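Local coordinates for protein Dye-decolorizing peroxidase (PDB 7D8M) that binds heme b and probably acts as a peroxidase of the dye-decolorizing type, using peroxide to oxidise dyes and other substrates, at residues A[373-376]-A[377-381]. Numbering follows the deposited sequence.
Sequences FRFQ and QQAWA. With HEM (protoporphyrin IX containing Fe), chain B.
The short helix 373-381 borders the heme pocket, and Phe375 and Trp380 meet on it where a regular alpha turn widens into a pi-type turn. Alpha-helical bonds, such as Gln378 N to Arg374 O at 2.8 Å, give way to an i+5 bond, Ala381 N to Gln376 O at 2.9 Å, while Ala379 N reaches Phe375 O only weakly. Phe375 CG lies anti to the backbone N (chi1 -151°), which carries the ring over Ala379, one turn on. There Ala379 CB sits over the centre of one face, a CH-pi contact 3.5 Å from the ring centroid. The edge of Phe375 points at the Trp380 face in a T-shaped pair, planes 72° apart, with Phe375 CE2 3.4 Å from Trp380 CZ2. A leucine in place of Trp380 would probably leave the Phe375 edge without its aromatic face and remove the ring stacked on Phe386. Water 1 joins Arg374 NH1 to Gln378 OE1, while Arg374 NE forms a salt bridge with Asp98. Phe373 CD1 packs 3.5 Å from heme CBC; Gln377 OE1 lies 3.6 Å from heme CMC, its NE2 hydrogen-bonded to Asn382 OD1. Cofactor and aromatic cluster thus share a pi-bulged helix bordering the heme pocket of a DyP-type peroxidase.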
# COMPACT_ATOMS: atom_id res chain seq x y z
N PHE A 373 6.84 -2.17 -3.55
CA PHE A 373 5.60 -2.32 -4.31
C PHE A 373 5.80 -3.10 -5.60
O PHE A 373 5.08 -4.05 -5.89
CB PHE A 373 5.02 -0.95 -4.65
CG PHE A 373 4.07 -0.99 -5.80
CD1 PHE A 373 2.77 -1.46 -5.63
CD2 PHE A 373 4.48 -0.61 -7.07
CE1 PHE A 373 1.90 -1.53 -6.70
CE2 PHE A 373 3.61 -0.68 -8.14
CZ PHE A 373 2.32 -1.13 -7.96
N ARG A 374 6.79 -2.68 -6.40
CA ARG A 374 6.93 -3.21 -7.75
C ARG A 374 7.30 -4.69 -7.73
O ARG A 374 6.81 -5.47 -8.56
CB ARG A 374 7.97 -2.39 -8.51
CG ARG A 374 8.02 -2.64 -10.02
CD ARG A 374 9.08 -1.73 -10.66
NE ARG A 374 9.01 -1.73 -12.12
CZ ARG A 374 9.66 -2.60 -12.89
NH1 ARG A 374 10.42 -3.53 -12.33
NH2 ARG A 374 9.54 -2.54 -14.21
N PHE A 375 8.18 -5.08 -6.81
CA PHE A 375 8.56 -6.49 -6.67
C PHE A 375 7.38 -7.32 -6.17
O PHE A 375 7.10 -8.41 -6.68
CB PHE A 375 9.75 -6.60 -5.72
CG PHE A 375 10.65 -7.78 -5.98
CD1 PHE A 375 11.46 -7.82 -7.09
CD2 PHE A 375 10.69 -8.84 -5.08
CE1 PHE A 375 12.30 -8.90 -7.32
CE2 PHE A 375 11.52 -9.94 -5.31
CZ PHE A 375 12.33 -9.96 -6.43
N GLN A 376 6.69 -6.81 -5.14
CA GLN A 376 5.54 -7.50 -4.58
C GLN A 376 4.47 -7.73 -5.64
O GLN A 376 3.87 -8.81 -5.72
CB GLN A 376 4.97 -6.70 -3.41
CG GLN A 376 5.87 -6.64 -2.17
CD GLN A 376 5.47 -5.52 -1.21
OE1 GLN A 376 4.38 -4.97 -1.32
NE2 GLN A 376 6.35 -5.19 -0.28
N GLN A 377 4.26 -6.73 -6.51
CA GLN A 377 3.27 -6.87 -7.57
C GLN A 377 3.78 -7.76 -8.70
O GLN A 377 3.17 -8.78 -9.02
CB GLN A 377 2.88 -5.48 -8.10
CG GLN A 377 1.78 -5.51 -9.14
CD GLN A 377 0.42 -5.85 -8.54
OE1 GLN A 377 -0.14 -5.08 -7.75
NE2 GLN A 377 -0.11 -7.01 -8.91
N GLN A 378 4.91 -7.40 -9.30
CA GLN A 378 5.34 -8.07 -10.53
C GLN A 378 6.06 -9.39 -10.26
O GLN A 378 5.73 -10.41 -10.88
CB GLN A 378 6.24 -7.16 -11.37
CG GLN A 378 6.81 -7.90 -12.60
CD GLN A 378 7.78 -7.04 -13.41
OE1 GLN A 378 8.65 -6.36 -12.85
NE2 GLN A 378 7.63 -7.08 -14.73
N ALA A 379 7.07 -9.39 -9.39
CA ALA A 379 7.87 -10.59 -9.20
C ALA A 379 7.15 -11.67 -8.40
O ALA A 379 7.53 -12.84 -8.48
CB ALA A 379 9.19 -10.26 -8.51
N TRP A 380 6.12 -11.29 -7.64
CA TRP A 380 5.50 -12.21 -6.68
C TRP A 380 4.02 -12.41 -6.99
O TRP A 380 3.63 -13.52 -7.37
CB TRP A 380 5.73 -11.68 -5.27
CG TRP A 380 7.15 -11.81 -4.82
CD1 TRP A 380 8.15 -12.48 -5.47
CD2 TRP A 380 7.73 -11.28 -3.63
NE1 TRP A 380 9.32 -12.39 -4.75
CE2 TRP A 380 9.08 -11.66 -3.61
CE3 TRP A 380 7.22 -10.52 -2.56
CZ2 TRP A 380 9.95 -11.31 -2.58
CZ3 TRP A 380 8.08 -10.17 -1.53
CH2 TRP A 380 9.43 -10.58 -1.54
N ALA A 381 3.20 -11.37 -6.86
CA ALA A 381 1.76 -11.50 -7.06
C ALA A 381 1.43 -11.97 -8.47
O ALA A 381 0.59 -12.86 -8.66
CB ALA A 381 1.07 -10.17 -6.76
CHA HEM B . -1.69 -7.27 3.45
CHB HEM B . -5.89 -6.27 1.24
CHC HEM B . -3.44 -4.28 -2.45
CHD HEM B . 0.75 -5.73 -0.47
C1A HEM B . -3.03 -7.16 3.20
C2A HEM B . -4.11 -7.54 4.09
C3A HEM B . -5.27 -7.25 3.48
C4A HEM B . -4.97 -6.68 2.19
CMA HEM B . -6.70 -7.46 4.01
CAA HEM B . -3.91 -8.15 5.50
CBA HEM B . -3.80 -7.05 6.55
CGA HEM B . -2.36 -6.80 6.95
O1A HEM B . -1.57 -7.77 7.02
O2A HEM B . -1.99 -5.62 7.23
C1B HEM B . -5.58 -5.62 0.08
C2B HEM B . -6.55 -5.03 -0.82
C3B HEM B . -5.87 -4.49 -1.85
C4B HEM B . -4.46 -4.71 -1.62
CMB HEM B . -8.09 -5.10 -0.59
CAB HEM B . -6.39 -3.71 -3.08
CBB HEM B . -7.60 -3.14 -3.14
C1C HEM B . -2.09 -4.56 -2.29
C2C HEM B . -1.03 -4.28 -3.24
C3C HEM B . 0.14 -4.68 -2.68
C4C HEM B . -0.17 -5.24 -1.38
CMC HEM B . -1.26 -3.61 -4.61
CAC HEM B . 1.58 -4.64 -3.26
CBC HEM B . 1.84 -4.61 -4.57
C1D HEM B . 0.46 -6.16 0.81
C2D HEM B . 1.41 -6.42 1.87
C3D HEM B . 0.74 -6.85 2.95
C4D HEM B . -0.67 -6.87 2.61
CMD HEM B . 2.94 -6.27 1.80
CAD HEM B . 1.36 -7.26 4.30
CBD HEM B . 1.71 -8.75 4.24
CGD HEM B . 2.42 -9.21 5.49
O1D HEM B . 2.12 -10.34 5.97
O2D HEM B . 3.28 -8.46 6.03
NA HEM B . -3.59 -6.65 2.04
NB HEM B . -4.31 -5.40 -0.44
NC HEM B . -1.53 -5.14 -1.18
ND HEM B . -0.81 -6.42 1.30
FE HEM B . -2.57 -6.04 0.34
O HOH W 1 11.09 -5.59 -14.24